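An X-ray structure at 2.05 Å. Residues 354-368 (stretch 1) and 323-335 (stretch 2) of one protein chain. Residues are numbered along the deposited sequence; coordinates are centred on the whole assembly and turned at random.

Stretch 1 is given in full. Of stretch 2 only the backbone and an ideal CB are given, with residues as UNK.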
ATOM      1  N   GLU D 354      -8.557  11.463 -17.628  1.00 21.34           N
ATOM      2  CA  GLU D 354      -8.604  10.036 -17.320  1.00 21.38           C
ATOM      3  C   GLU D 354      -7.385   9.349 -17.895  1.00 20.98           C
ATOM      4  O   GLU D 354      -7.044   9.576 -19.049  1.00 20.92           O
ATOM      5  CB  GLU D 354      -9.871   9.362 -17.881  1.00 21.62           C
ATOM      6  CG  GLU D 354     -11.196   9.984 -17.459  1.00 23.00           C
ATOM      7  CD  GLU D 354     -11.762  10.960 -18.490  1.00 24.37           C
ATOM      8  OE1 GLU D 354     -11.331  10.930 -19.668  1.00 25.59           O
ATOM      9  OE2 GLU D 354     -12.657  11.745 -18.119  1.00 23.52           O
ATOM     10  N   VAL D 355      -6.733   8.502 -17.104  1.00 20.83           N
ATOM     11  CA  VAL D 355      -5.575   7.775 -17.593  1.00 20.50           C
ATOM     12  C   VAL D 355      -6.022   6.765 -18.650  1.00 21.11           C
ATOM     13  O   VAL D 355      -5.447   6.692 -19.737  1.00 21.32           O
ATOM     14  CB  VAL D 355      -4.794   7.066 -16.455  1.00 20.90           C
ATOM     15  CG1 VAL D 355      -3.607   6.287 -17.030  1.00 19.44           C
ATOM     16  CG2 VAL D 355      -4.324   8.065 -15.398  1.00 18.28           C
ATOM     17  N   ILE D 356      -7.059   5.999 -18.316  1.00 21.57           N
ATOM     18  CA  ILE D 356      -7.663   5.019 -19.216  1.00 21.91           C
ATOM     19  C   ILE D 356      -9.164   5.326 -19.333  1.00 22.26           C
ATOM     20  O   ILE D 356      -9.879   5.354 -18.334  1.00 22.16           O
ATOM     21  CB  ILE D 356      -7.440   3.569 -18.714  1.00 21.99           C
ATOM     22  CG1 ILE D 356      -5.939   3.225 -18.704  1.00 22.41           C
ATOM     23  CG2 ILE D 356      -8.212   2.568 -19.568  1.00 22.15           C
ATOM     24  CD1 ILE D 356      -5.585   2.065 -17.769  1.00 23.54           C
ATOM     25  N   ARG D 357      -9.617   5.563 -20.562  1.00 22.48           N
ATOM     26  CA  ARG D 357     -10.994   5.922 -20.826  1.00 23.04           C
ATOM     27  C   ARG D 357     -11.596   5.029 -21.902  1.00 22.80           C
ATOM     28  O   ARG D 357     -11.068   4.941 -23.009  1.00 23.00           O
ATOM     29  CB  ARG D 357     -11.096   7.391 -21.269  1.00 22.84           C
ATOM     30  CG  ARG D 357     -12.521   7.848 -21.593  1.00 24.66           C
ATOM     31  CD  ARG D 357     -13.260   8.181 -20.321  1.00 26.67           C
ATOM     32  NE  ARG D 357     -14.671   8.516 -20.514  1.00 28.41           N
ATOM     33  CZ  ARG D 357     -15.143   9.716 -20.847  1.00 29.96           C
ATOM     34  NH1 ARG D 357     -16.451   9.890 -20.971  1.00 31.16           N
ATOM     35  NH2 ARG D 357     -14.327  10.736 -21.069  1.00 31.34           N
ATOM     36  N   ILE D 358     -12.704   4.375 -21.574  1.00 22.57           N
ATOM     37  CA  ILE D 358     -13.487   3.657 -22.581  1.00 22.84           C
ATOM     38  C   ILE D 358     -14.923   4.135 -22.476  1.00 23.04           C
ATOM     39  O   ILE D 358     -15.554   4.018 -21.417  1.00 23.15           O
ATOM     40  CB  ILE D 358     -13.397   2.119 -22.441  1.00 22.89           C
ATOM     41  CG1 ILE D 358     -11.931   1.670 -22.447  1.00 22.61           C
ATOM     42  CG2 ILE D 358     -14.188   1.425 -23.575  1.00 22.54           C
ATOM     43  CD1 ILE D 358     -11.735   0.174 -22.249  1.00 22.62           C
ATOM     44  N   ASN D 359     -15.418   4.710 -23.568  1.00 22.96           N
ATOM     45  CA  ASN D 359     -16.723   5.372 -23.579  1.00 22.95           C
ATOM     46  C   ASN D 359     -17.584   4.917 -24.757  1.00 22.84           C
ATOM     47  O   ASN D 359     -17.196   5.096 -25.929  1.00 22.04           O
ATOM     48  CB  ASN D 359     -16.529   6.894 -23.613  1.00 23.10           C
ATOM     49  CG  ASN D 359     -17.838   7.660 -23.501  1.00 24.52           C
ATOM     50  OD1 ASN D 359     -18.879   7.101 -23.136  1.00 25.61           O
ATOM     51  ND2 ASN D 359     -17.791   8.951 -23.818  1.00 25.30           N
ATOM     52  N   LEU D 360     -18.738   4.322 -24.450  1.00 22.38           N
ATOM     53  CA  LEU D 360     -19.657   3.883 -25.502  1.00 22.76           C
ATOM     54  C   LEU D 360     -20.849   4.828 -25.651  1.00 23.24           C
ATOM     55  O   LEU D 360     -21.848   4.476 -26.281  1.00 23.16           O
ATOM     56  CB  LEU D 360     -20.123   2.437 -25.286  1.00 22.40           C
ATOM     57  CG  LEU D 360     -19.236   1.304 -25.803  1.00 21.99           C
ATOM     58  CD1 LEU D 360     -17.894   1.228 -25.071  1.00 19.70           C
ATOM     59  CD2 LEU D 360     -19.987  -0.025 -25.712  1.00 20.85           C
ATOM     60  N   ARG D 361     -20.720   6.028 -25.086  1.00 24.17           N
ATOM     61  CA  ARG D 361     -21.764   7.055 -25.150  1.00 25.29           C
ATOM     62  C   ARG D 361     -21.254   8.351 -25.781  1.00 25.43           C
ATOM     63  O   ARG D 361     -21.701   9.438 -25.418  1.00 25.33           O
ATOM     64  CB  ARG D 361     -22.306   7.362 -23.755  1.00 25.53           C
ATOM     65  CG  ARG D 361     -23.028   6.216 -23.096  1.00 27.71           C
ATOM     66  CD  ARG D 361     -22.996   6.391 -21.600  1.00 32.13           C
ATOM     67  NE  ARG D 361     -22.948   5.102 -20.919  1.00 35.48           N
ATOM     68  CZ  ARG D 361     -22.908   4.946 -19.599  1.00 36.25           C
ATOM     69  NH1 ARG D 361     -22.905   6.008 -18.799  1.00 37.16           N
ATOM     70  NH2 ARG D 361     -22.875   3.722 -19.081  1.00 35.70           N
ATOM     71  N   TYR D 362     -20.324   8.226 -26.720  1.00 25.92           N
ATOM     72  CA  TYR D 362     -19.714   9.373 -27.384  1.00 26.63           C
ATOM     73  C   TYR D 362     -20.737  10.325 -28.016  1.00 26.88           C
ATOM     74  O   TYR D 362     -21.623   9.884 -28.756  1.00 26.75           O
ATOM     75  CB  TYR D 362     -18.729   8.894 -28.445  1.00 26.61           C
ATOM     76  CG  TYR D 362     -17.944  10.014 -29.061  1.00 27.45           C
ATOM     77  CD1 TYR D 362     -16.895  10.617 -28.364  1.00 27.85           C
ATOM     78  CD2 TYR D 362     -18.254  10.487 -30.335  1.00 27.97           C
ATOM     79  CE1 TYR D 362     -16.177  11.656 -28.915  1.00 28.65           C
ATOM     80  CE2 TYR D 362     -17.529  11.527 -30.901  1.00 28.73           C
ATOM     81  CZ  TYR D 362     -16.490  12.100 -30.185  1.00 28.17           C
ATOM     82  OH  TYR D 362     -15.763  13.125 -30.731  1.00 30.35           O
ATOM     83  N   ASP D 363     -20.587  11.619 -27.723  1.00 27.60           N
ATOM     84  CA  ASP D 363     -21.511  12.699 -28.162  1.00 28.63           C
ATOM     85  C   ASP D 363     -22.965  12.525 -27.692  1.00 28.86           C
ATOM     86  O   ASP D 363     -23.859  13.229 -28.167  1.00 29.13           O
ATOM     87  CB  ASP D 363     -21.483  12.907 -29.692  1.00 28.99           C
ATOM     88  CG  ASP D 363     -20.277  13.718 -30.173  1.00 30.87           C
ATOM     89  OD1 ASP D 363     -19.473  14.187 -29.344  1.00 33.22           O
ATOM     90  OD2 ASP D 363     -20.134  13.890 -31.403  1.00 33.05           O
ATOM     91  N   ASN D 364     -23.189  11.603 -26.757  1.00 29.35           N
ATOM     92  CA  ASN D 364     -24.537  11.274 -26.255  1.00 29.93           C
ATOM     93  C   ASN D 364     -25.537  10.958 -27.372  1.00 29.78           C
ATOM     94  O   ASN D 364     -26.701  11.344 -27.305  1.00 29.63           O
ATOM     95  CB  ASN D 364     -25.076  12.375 -25.331  1.00 30.30           C
ATOM     96  CG  ASN D 364     -24.269  12.506 -24.056  1.00 31.81           C
ATOM     97  OD1 ASN D 364     -24.622  11.937 -23.019  1.00 34.48           O
ATOM     98  ND2 ASN D 364     -23.164  13.241 -24.128  1.00 33.35           N
ATOM     99  N   GLU D 365     -25.060  10.248 -28.388  1.00 29.61           N
ATOM    100  CA  GLU D 365     -25.855   9.912 -29.555  1.00 29.78           C
ATOM    101  C   GLU D 365     -26.108   8.420 -29.609  1.00 29.57           C
ATOM    102  O   GLU D 365     -25.219   7.622 -29.289  1.00 29.52           O
ATOM    103  CB  GLU D 365     -25.150  10.366 -30.829  1.00 29.84           C
ATOM    104  CG  GLU D 365     -25.169  11.867 -31.025  1.00 31.40           C
ATOM    105  CD  GLU D 365     -24.466  12.307 -32.291  1.00 33.12           C
ATOM    106  OE1 GLU D 365     -24.718  13.448 -32.734  1.00 33.41           O
ATOM    107  OE2 GLU D 365     -23.664  11.517 -32.841  1.00 33.94           O
ATOM    108  N   GLU D 366     -27.318   8.058 -30.028  1.00 29.07           N
ATOM    109  CA  GLU D 366     -27.771   6.670 -30.025  1.00 28.93           C
ATOM    110  C   GLU D 366     -28.349   6.232 -31.365  1.00 28.29           C
ATOM    111  O   GLU D 366     -28.827   7.056 -32.145  1.00 28.03           O
ATOM    112  CB  GLU D 366     -28.820   6.457 -28.932  1.00 29.14           C
ATOM    113  CG  GLU D 366     -28.281   6.562 -27.512  1.00 30.04           C
ATOM    114  CD  GLU D 366     -29.269   6.049 -26.484  1.00 31.40           C
ATOM    115  OE1 GLU D 366     -30.423   6.531 -26.473  1.00 32.25           O
ATOM    116  OE2 GLU D 366     -28.892   5.163 -25.688  1.00 31.61           O
ATOM    117  N   GLY D 367     -28.306   4.928 -31.614  1.00 27.84           N
ATOM    118  CA  GLY D 367     -28.854   4.346 -32.836  1.00 27.46           C
ATOM    119  C   GLY D 367     -29.042   2.846 -32.719  1.00 27.24           C
ATOM    120  O   GLY D 367     -29.165   2.307 -31.615  1.00 27.02           O
ATOM    121  N   GLU D 368     -29.035   2.171 -33.864  1.00 27.10           N
ATOM    122  CA  GLU D 368     -29.360   0.746 -33.939  1.00 27.12           C
ATOM    123  C   GLU D 368     -28.147  -0.146 -34.183  1.00 26.30           C
ATOM    124  O   GLU D 368     -28.302  -1.331 -34.485  1.00 26.31           O
ATOM    125  CB  GLU D 368     -30.403   0.504 -35.040  1.00 27.31           C
ATOM    126  CG  GLU D 368     -31.850   0.664 -34.589  1.00 29.74           C
ATOM    127  CD  GLU D 368     -32.283   2.116 -34.417  1.00 32.46           C
ATOM    128  OE1 GLU D 368     -31.524   3.035 -34.813  1.00 33.55           O
ATOM    129  OE2 GLU D 368     -33.397   2.336 -33.890  1.00 33.73           O
ATOM    130  N   UNK D 323      -4.479  14.885 -21.631  1.00 21.79           N
ATOM    131  CA  UNK D 323      -5.762  14.716 -20.958  1.00 21.66           C
ATOM    132  C   UNK D 323      -6.006  13.257 -20.608  1.00 21.68           C
ATOM    133  O   UNK D 323      -6.535  12.953 -19.532  1.00 21.39           O
ATOM    134  CB  UNK D 323      -6.900  15.244 -21.834  1.00 21.66           C
ATOM    135  N   UNK D 324      -5.632  12.373 -21.538  1.00 21.39           N
ATOM    136  CA  UNK D 324      -5.854  10.936 -21.425  1.00 21.57           C
ATOM    137  C   UNK D 324      -4.702  10.185 -22.069  1.00 21.52           C
ATOM    138  O   UNK D 324      -4.163  10.613 -23.101  1.00 22.03           O
ATOM    139  CB  UNK D 324      -7.182  10.536 -22.070  1.00 21.57           C
ATOM    140  N   UNK D 325      -4.339   9.054 -21.482  1.00 21.28           N
ATOM    141  CA  UNK D 325      -3.274   8.234 -22.047  1.00 21.94           C
ATOM    142  C   UNK D 325      -3.833   7.309 -23.123  1.00 22.08           C
ATOM    143  O   UNK D 325      -3.338   7.290 -24.256  1.00 21.86           O
ATOM    144  CB  UNK D 325      -2.581   7.421 -20.952  1.00 21.94           C
ATOM    145  N   UNK D 326      -4.868   6.551 -22.756  1.00 22.07           N
ATOM    146  CA  UNK D 326      -5.532   5.612 -23.651  1.00 22.32           C
ATOM    147  C   UNK D 326      -7.022   5.942 -23.655  1.00 22.58           C
ATOM    148  O   UNK D 326      -7.653   6.029 -22.596  1.00 22.78           O
ATOM    149  CB  UNK D 326      -5.284   4.163 -23.226  1.00 22.32           C
ATOM    150  N   UNK D 327      -7.576   6.104 -24.850  1.00 22.82           N
ATOM    151  CA  UNK D 327      -8.957   6.529 -25.020  1.00 23.05           C
ATOM    152  C   UNK D 327      -9.637   5.728 -26.132  1.00 22.66           C
ATOM    153  O   UNK D 327      -9.174   5.738 -27.265  1.00 22.25           O
ATOM    154  CB  UNK D 327      -9.019   8.027 -25.327  1.00 23.05           C
ATOM    155  N   UNK D 328     -10.719   5.022 -25.795  1.00 22.63           N
ATOM    156  CA  UNK D 328     -11.591   4.392 -26.793  1.00 22.42           C
ATOM    157  C   UNK D 328     -12.968   5.075 -26.790  1.00 22.48           C
ATOM    158  O   UNK D 328     -13.611   5.191 -25.739  1.00 21.88           O
ATOM    159  CB  UNK D 328     -11.735   2.894 -26.515  1.00 22.42           C
ATOM    160  N   UNK D 329     -13.390   5.554 -27.965  1.00 22.38           N
ATOM    161  CA  UNK D 329     -14.648   6.294 -28.126  1.00 22.27           C
ATOM    162  C   UNK D 329     -15.517   5.656 -29.202  1.00 21.89           C
ATOM    163  O   UNK D 329     -15.041   5.377 -30.305  1.00 21.78           O
ATOM    164  CB  UNK D 329     -14.371   7.757 -28.476  1.00 22.27           C
ATOM    165  N   UNK D 330     -16.798   5.476 -28.892  1.00 21.17           N
ATOM    166  CA  UNK D 330     -17.781   4.977 -29.849  1.00 20.52           C
ATOM    167  C   UNK D 330     -19.187   5.242 -29.304  1.00 20.45           C
ATOM    168  O   UNK D 330     -19.336   5.741 -28.186  1.00 20.27           O
ATOM    169  CB  UNK D 330     -17.573   3.486 -30.121  1.00 20.52           C
ATOM    170  N   UNK D 331     -20.205   4.924 -30.099  1.00 19.98           N
ATOM    171  CA  UNK D 331     -21.597   4.966 -29.653  1.00 20.04           C
ATOM    172  C   UNK D 331     -22.462   4.032 -30.501  1.00 20.24           C
ATOM    173  O   UNK D 331     -21.954   3.395 -31.428  1.00 20.18           O
ATOM    174  CB  UNK D 331     -22.138   6.396 -29.719  1.00 20.04           C
ATOM    175  N   UNK D 332     -23.759   3.953 -30.195  1.00 20.49           N
ATOM    176  CA  UNK D 332     -24.648   3.020 -30.894  1.00 20.86           C
ATOM    177  C   UNK D 332     -25.125   3.477 -32.291  1.00 21.30           C
ATOM    178  O   UNK D 332     -25.946   2.799 -32.913  1.00 21.44           O
ATOM    179  CB  UNK D 332     -25.874   2.765 -30.015  1.00 20.86           C
ATOM    180  N   UNK D 333     -24.618   4.605 -32.785  1.00 21.55           N
ATOM    181  CA  UNK D 333     -24.791   4.950 -34.204  1.00 22.39           C
ATOM    182  C   UNK D 333     -23.678   4.320 -35.048  1.00 22.28           C
ATOM    183  O   UNK D 333     -23.824   4.210 -36.263  1.00 22.42           O
ATOM    184  CB  UNK D 333     -24.800   6.469 -34.391  1.00 22.39           C
ATOM    185  N   UNK D 334     -22.577   3.913 -34.402  1.00 22.08           N
ATOM    186  CA  UNK D 334     -21.344   3.537 -35.105  1.00 21.68           C
ATOM    187  C   UNK D 334     -21.280   2.104 -35.614  1.00 21.63           C
ATOM    188  O   UNK D 334     -20.694   1.854 -36.664  1.00 21.40           O
ATOM    189  CB  UNK D 334     -20.152   3.769 -34.174  1.00 21.68           C
ATOM    190  N   UNK D 335     -21.835   1.162 -34.859  1.00 21.45           N
ATOM    191  CA  UNK D 335     -21.599  -0.257 -35.127  1.00 21.95           C
ATOM    192  C   UNK D 335     -20.103  -0.529 -35.099  1.00 22.30           C
ATOM    193  O   UNK D 335     -19.363   0.135 -34.366  1.00 22.48           O
ATOM    194  CB  UNK D 335     -22.198  -0.672 -36.472  1.00 21.95           C
TER

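Around 327 to 329 the two backbones run as parallel strands. Position 323 points sideways, with no atom of stretch 1 within 5.5 Å of its ideal CB, so many side chains would fit. It is E323, which turns its carboxylate to the side chain of 324.

At 324 the CB lies on the sheet face that carries E354 and R357. The carboxylate of E354 invites a long cation, arginine or lysine. The residue is R324: its NE forms a salt bridge with E354 OE1 (2.7 Å), and a water accepts from R324 NH2 (2.8 Å) while donating to E354 OE2 (2.5 Å). R324 NH1 forms a second salt bridge, with E323 OE1 (2.9 Å). E354 OE1 also accepts a weak hydrogen bond from R357 NH2 (3.3 Å), part of a salt bridge, so one oxygen sits between two cations whose R324 NE and R357 NH2 atoms are 4.0 Å apart.

Position 325 sits at a corner, its ideal CB only 3.2 Å from V355 O; a small residue suits. A325 rests its CB 4.2 Å from V355 CG1.

Positions 326 and 328 share the face of I356 and I358, which calls for aliphatic side chains such as leucine, isoleucine or valine. L326 brings CD2 to 4.5 Å from I356 CG2, and L328 sets CB 4.1 Å from I358 CG2. The N and O of L328 both bond to stretch 1: L328 N gives to R357 O (2.8 Å) and L328 O receives from N359 N (2.9 Å).

Position 327, on the other face beside R357, would accept a polar or long chain. R327 lays CG 4.3 Å from R357 CB, while its NH1 is bonded elsewhere in the structure.

At 329 the ideal CB is 3.8 Å from Y362 CD1, so a long aliphatic stem or a ring would pack well. K329 places CD 3.5 Å from Y362 CE1, and a water links its NZ (3.2 Å) to Y362 OH (2.8 Å).

Position 330 points away, yet L360 lies near enough to favour a methyl-bearing side chain. T330 sets CG2 3.6 Å from L360 CG.

At 331 CB points toward the carbonyls of Y362 and E365, so a donor is wanted, asparagine among several. N331 gives ND2 to Y362 O (2.8 Å).

At 332 the ideal CB is 3.6 Å from G367 N, favouring a short acceptor: serine, threonine or aspartate. S332 OG accepts from G367 N (3.0 Å).

Position 333 leans sideways near the acidic E365; a cation suits. R333 holds NH2 4.0 Å from E365 OE1, charges only.

Position 334 points away, with nothing of stretch 1 within 5.5 Å of its ideal CB, so many side chains would do. It is R334, long enough to bring NH2 back to 3.8 Å from Y362 CD2. At 335 positive phi favours glycine: G335.

Stretch 2, residues 323-335: ERALRLKTNSRRG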
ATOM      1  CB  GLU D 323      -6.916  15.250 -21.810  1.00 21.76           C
ATOM      2  CG  GLU D 323      -6.967  16.772 -21.898  1.00 21.85           C
ATOM      3  CD  GLU D 323      -8.186  17.277 -22.663  1.00 24.63           C
ATOM      4  OE1 GLU D 323      -9.014  16.449 -23.100  1.00 25.40           O
ATOM      5  OE2 GLU D 323      -8.322  18.512 -22.822  1.00 25.53           O
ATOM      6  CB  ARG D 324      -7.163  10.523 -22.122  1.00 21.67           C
ATOM      7  CG  ARG D 324      -8.392  11.226 -21.578  1.00 22.30           C
ATOM      8  CD  ARG D 324      -9.652  11.029 -22.406  1.00 22.35           C
ATOM      9  NE  ARG D 324     -10.614  12.045 -21.975  1.00 22.23           N
ATOM     10  CZ  ARG D 324     -10.662  13.286 -22.447  1.00 21.70           C
ATOM     11  NH1 ARG D 324      -9.835  13.670 -23.426  1.00 20.81           N
ATOM     12  NH2 ARG D 324     -11.546  14.138 -21.950  1.00 18.82           N
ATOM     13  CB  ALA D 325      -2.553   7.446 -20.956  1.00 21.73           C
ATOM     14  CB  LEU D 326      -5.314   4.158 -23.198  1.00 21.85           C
ATOM     15  CG  LEU D 326      -6.056   3.037 -23.956  1.00 22.12           C
ATOM     16  CD1 LEU D 326      -5.618   2.928 -25.437  1.00 21.11           C
ATOM     17  CD2 LEU D 326      -5.898   1.688 -23.271  1.00 19.45           C
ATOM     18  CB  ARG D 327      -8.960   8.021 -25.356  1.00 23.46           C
ATOM     19  CG  ARG D 327     -10.321   8.695 -25.342  1.00 25.77           C
ATOM     20  CD  ARG D 327     -10.181  10.126 -25.839  1.00 27.26           C
ATOM     21  NE  ARG D 327     -11.349  10.928 -25.484  1.00 29.47           N
ATOM     22  CZ  ARG D 327     -11.606  12.131 -25.986  1.00 29.80           C
ATOM     23  NH1 ARG D 327     -10.777  12.681 -26.867  1.00 29.33           N
ATOM     24  NH2 ARG D 327     -12.697  12.781 -25.606  1.00 31.20           N
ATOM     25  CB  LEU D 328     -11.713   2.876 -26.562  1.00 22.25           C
ATOM     26  CG  LEU D 328     -10.537   1.959 -26.956  1.00 22.50           C
ATOM     27  CD1 LEU D 328      -9.288   2.195 -26.110  1.00 22.11           C
ATOM     28  CD2 LEU D 328     -10.932   0.498 -26.876  1.00 22.13           C
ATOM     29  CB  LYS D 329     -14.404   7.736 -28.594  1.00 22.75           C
ATOM     30  CG  LYS D 329     -13.234   8.457 -27.996  1.00 24.24           C
ATOM     31  CD  LYS D 329     -13.170   9.894 -28.504  1.00 25.77           C
ATOM     32  CE  LYS D 329     -12.375  10.001 -29.803  1.00 26.13           C
ATOM     33  NZ  LYS D 329     -12.068  11.428 -30.131  1.00 24.93           N
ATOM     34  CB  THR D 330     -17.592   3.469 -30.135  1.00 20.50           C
ATOM     35  OG1 THR D 330     -18.490   3.051 -31.174  1.00 20.77           O
ATOM     36  CG2 THR D 330     -17.834   2.636 -28.861  1.00 20.05           C
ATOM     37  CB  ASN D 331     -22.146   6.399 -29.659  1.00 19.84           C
ATOM     38  CG  ASN D 331     -22.111   7.045 -31.042  1.00 19.59           C
ATOM     39  OD1 ASN D 331     -22.335   6.387 -32.060  1.00 19.78           O
ATOM     40  ND2 ASN D 331     -21.845   8.343 -31.078  1.00 18.24           N
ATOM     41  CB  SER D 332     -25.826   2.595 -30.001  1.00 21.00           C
ATOM     42  OG  SER D 332     -26.575   3.711 -29.554  1.00 21.20           O
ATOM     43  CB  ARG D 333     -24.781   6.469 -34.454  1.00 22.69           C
ATOM     44  CG  ARG D 333     -25.356   7.331 -33.352  1.00 24.68           C
ATOM     45  CD  ARG D 333     -26.673   7.960 -33.734  1.00 27.57           C
ATOM     46  NE  ARG D 333     -26.498   9.181 -34.511  1.00 30.47           N
ATOM     47  CZ  ARG D 333     -27.304  10.241 -34.441  1.00 31.51           C
ATOM     48  NH1 ARG D 333     -28.335  10.253 -33.606  1.00 31.41           N
ATOM     49  NH2 ARG D 333     -27.064  11.301 -35.203  1.00 31.74           N
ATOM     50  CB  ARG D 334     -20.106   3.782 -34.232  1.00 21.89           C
ATOM     51  CG  ARG D 334     -19.812   5.227 -33.886  1.00 21.24           C
ATOM     52  CD  ARG D 334     -19.245   6.021 -35.062  1.00 21.33           C
ATOM     53  NE  ARG D 334     -18.828   7.336 -34.589  1.00 21.63           N
ATOM     54  CZ  ARG D 334     -19.651   8.369 -34.404  1.00 21.83           C
ATOM     55  NH1 ARG D 334     -20.948   8.267 -34.687  1.00 20.96           N
ATOM     56  NH2 ARG D 334     -19.169   9.512 -33.939  1.00 21.04           N
TER
HETATM   57  O   HOH W   1     -13.251  13.498 -19.797  1.00 24.43           O
HETATM   58  O   HOH W   2     -14.103  11.317 -32.903  1.00 29.02           O
HETATM   59  O   HOH W   3     -13.745  13.901 -29.024  1.00 32.49           O
HETATM   60  O   HOH W   4     -26.900   3.541 -26.861  1.00 28.43           O
HETATM   61  O   HOH W   5     -24.432   4.763 -27.339  1.00 29.83           O
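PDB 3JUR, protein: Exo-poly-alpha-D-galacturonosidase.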